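Local coordinates for protein taurocyamine kinase (Schistosoma mansoni, PDB 4WOD) that reversibly transfers phosphate between ATP and taurocyamine, as a phosphagen kinase made of two fused repeats, at residues 60-65 / 78-83. The protein carries 4 engineered substitutions. Residues are numbered along the deposited sequence; the frame is centred on the assembly and turned at random.
With ARG (arginine), chain B.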
loop_
_atom_site.group_PDB
_atom_site.type_symbol
_atom_site.label_atom_id
_atom_site.label_comp_id
_atom_site.label_asym_id
_atom_site.label_seq_id
_atom_site.Cartn_x
_atom_site.Cartn_y
_atom_site.Cartn_z
ATOM N N LEU A 60 14.549 -5.584 -9.616
ATOM C CA LEU A 60 13.705 -6.690 -9.183
ATOM C C LEU A 60 13.924 -8.001 -9.962
ATOM O O LEU A 60 13.799 -9.100 -9.413
ATOM C CB LEU A 60 12.244 -6.269 -9.317
ATOM C CG LEU A 60 11.224 -7.195 -8.670
ATOM C CD1 LEU A 60 11.502 -7.255 -7.183
ATOM C CD2 LEU A 60 9.812 -6.674 -8.941
ATOM N N LEU A 61 14.233 -7.864 -11.243
ATOM C CA LEU A 61 14.252 -8.985 -12.187
ATOM C C LEU A 61 15.624 -9.232 -12.819
ATOM O O LEU A 61 16.438 -8.325 -12.902
ATOM C CB LEU A 61 13.230 -8.732 -13.298
ATOM C CG LEU A 61 11.772 -8.719 -12.839
ATOM C CD1 LEU A 61 10.845 -8.404 -13.996
ATOM C CD2 LEU A 61 11.397 -10.042 -12.203
ATOM N N PRO A 62 15.884 -10.475 -13.261
ATOM C CA PRO A 62 17.070 -10.679 -14.101
ATOM C C PRO A 62 16.809 -10.101 -15.489
ATOM O O PRO A 62 15.734 -9.529 -15.727
ATOM C CB PRO A 62 17.208 -12.204 -14.176
ATOM C CG PRO A 62 15.752 -12.716 -13.973
ATOM C CD PRO A 62 15.166 -11.730 -12.969
ATOM N N ARG A 63 17.746 -10.280 -16.407
ATOM C CA ARG A 63 17.416 -10.048 -17.805
ATOM C C ARG A 63 17.710 -11.341 -18.542
ATOM O O ARG A 63 17.852 -12.385 -17.916
ATOM C CB ARG A 63 18.188 -8.842 -18.367
ATOM C CG ARG A 63 17.905 -7.513 -17.601
ATOM C CD ARG A 63 16.442 -7.001 -17.807
ATOM N NE ARG A 63 16.170 -5.682 -17.209
ATOM C CZ ARG A 63 15.826 -5.473 -15.944
ATOM N NH1 ARG A 63 15.716 -6.489 -15.090
ATOM N NH2 ARG A 63 15.590 -4.232 -15.517
ATOM N N SER A 64 17.790 -11.300 -19.863
ATOM C CA SER A 64 18.064 -12.526 -20.596
ATOM C C SER A 64 19.195 -12.307 -21.579
ATOM O O SER A 64 19.199 -11.329 -22.322
ATOM C CB SER A 64 16.803 -13.033 -21.312
ATOM O OG SER A 64 16.138 -11.986 -21.990
ATOM N N CYS A 65 20.154 -13.226 -21.553
ATOM C CA CYS A 65 21.297 -13.197 -22.454
ATOM C C CYS A 65 20.878 -13.285 -23.923
ATOM O O CYS A 65 21.535 -12.728 -24.802
ATOM C CB CYS A 65 22.256 -14.338 -22.099
ATOM S SG CYS A 65 21.551 -16.025 -22.084
ATOM N N ASP A 78 11.093 -19.683 -14.939
ATOM C CA ASP A 78 9.668 -19.973 -14.729
ATOM C C ASP A 78 9.274 -19.580 -13.308
ATOM O O ASP A 78 8.185 -19.053 -13.069
ATOM C CB ASP A 78 9.349 -21.444 -14.991
ATOM C CG ASP A 78 8.959 -21.699 -16.433
ATOM O OD1 ASP A 78 9.062 -20.749 -17.241
ATOM O OD2 ASP A 78 8.560 -22.839 -16.764
ATOM N N ALA A 79 10.189 -19.806 -12.376
ATOM C CA ALA A 79 9.955 -19.418 -10.996
ATOM C C ALA A 79 9.842 -17.900 -10.884
ATOM O O ALA A 79 8.905 -17.388 -10.255
ATOM C CB ALA A 79 11.062 -19.953 -10.099
ATOM N N VAL A 80 10.770 -17.177 -11.518
ATOM C CA VAL A 80 10.754 -15.714 -11.491
ATOM C C VAL A 80 9.488 -15.139 -12.143
ATOM O O VAL A 80 8.868 -14.194 -11.638
ATOM C CB VAL A 80 12.016 -15.138 -12.205
ATOM C CG1 VAL A 80 11.878 -13.647 -12.451
ATOM C CG2 VAL A 80 13.283 -15.456 -11.402
ATOM N N ILE A 81 9.125 -15.712 -13.281
ATOM C CA ILE A 81 8.013 -15.215 -14.086
ATOM C C ILE A 81 6.685 -15.465 -13.384
ATOM O O ILE A 81 5.844 -14.565 -13.291
ATOM C CB ILE A 81 8.022 -15.875 -15.492
ATOM C CG1 ILE A 81 9.183 -15.325 -16.327
ATOM C CG2 ILE A 81 6.695 -15.661 -16.215
ATOM C CD1 ILE A 81 9.530 -16.198 -17.540
ATOM N N ALA A 82 6.506 -16.686 -12.877
ATOM C CA ALA A 82 5.307 -17.047 -12.121
ATOM C C ALA A 82 5.119 -16.112 -10.924
ATOM O O ALA A 82 4.023 -15.653 -10.655
ATOM C CB ALA A 82 5.373 -18.507 -11.662
ATOM N N ASP A 83 6.209 -15.804 -10.240
ATOM C CA ASP A 83 6.183 -14.893 -9.107
ATOM C C ASP A 83 5.810 -13.448 -9.511
ATOM O O ASP A 83 4.836 -12.879 -8.984
ATOM C CB ASP A 83 7.549 -14.938 -8.408
ATOM C CG ASP A 83 7.506 -14.389 -6.989
ATOM O OD1 ASP A 83 6.813 -13.376 -6.750
ATOM O OD2 ASP A 83 8.176 -14.977 -6.106
HETATM N N ARG B . 10.735 -4.892 -12.831
HETATM C CA ARG B . 12.021 -4.696 -13.442
HETATM C C ARG B . 13.237 -4.685 -12.534
HETATM O O ARG B . 13.244 -3.979 -11.497
HETATM C CB ARG B . 12.007 -3.502 -14.325
HETATM C CG ARG B . 11.432 -3.801 -15.667
HETATM C CD ARG B . 12.553 -3.685 -16.635
HETATM N NE ARG B . 12.086 -3.944 -17.964
HETATM C CZ ARG B . 12.355 -3.170 -18.977
HETATM N NH1 ARG B . 11.905 -3.463 -20.160
HETATM N NH2 ARG B . 13.057 -2.087 -18.788
HETATM O OXT ARG B . 14.097 -5.460 -12.979
#
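Val80 of helix 74-84 packs against Leu61 and Pro62, which lie in a loop of the N-terminal domain of the first phosphagen kinase repeat that probably corresponds to the guanidino-specificity loop of the family. All three residues are buried. The contact is apolar and has no hydrogen bond between the segments. Val80 serves both partners with one methyl, CG1. Its placement anti to the backbone N (chi1 168°) brings CG1 against the loop. Val80 CG1 meets Leu61 CD2 at 3.6 Å, the two side chains crossing at a slant. The same Val80 CG1 meets the Pro62 ring at its CD atom, 3.8 Å away. Phe76 and Phe77 of the same helix also touch Pro62.

The other branch of Leu61, CD1, packs beside the ligand's backbone. Leu61 CD1 lies 3.7 Å from N of the bound arginine. The two methyls of Leu61 thus link the helix to the arginine pocket, close to the predicted active-site residue Cys268. The loop backbone holds the ligand carboxylate. Leu60 N donates to O of the bound arginine at 2.8 Å. Leu61 N donates to OXT of the bound arginine at 3.0 Å. Arg63 adds a bond from NH1 to OXT and a weak one from NH2. The same Arg63 NH1 also donates to Pro62 O at 3.1 Å, from above the carbonyl plane.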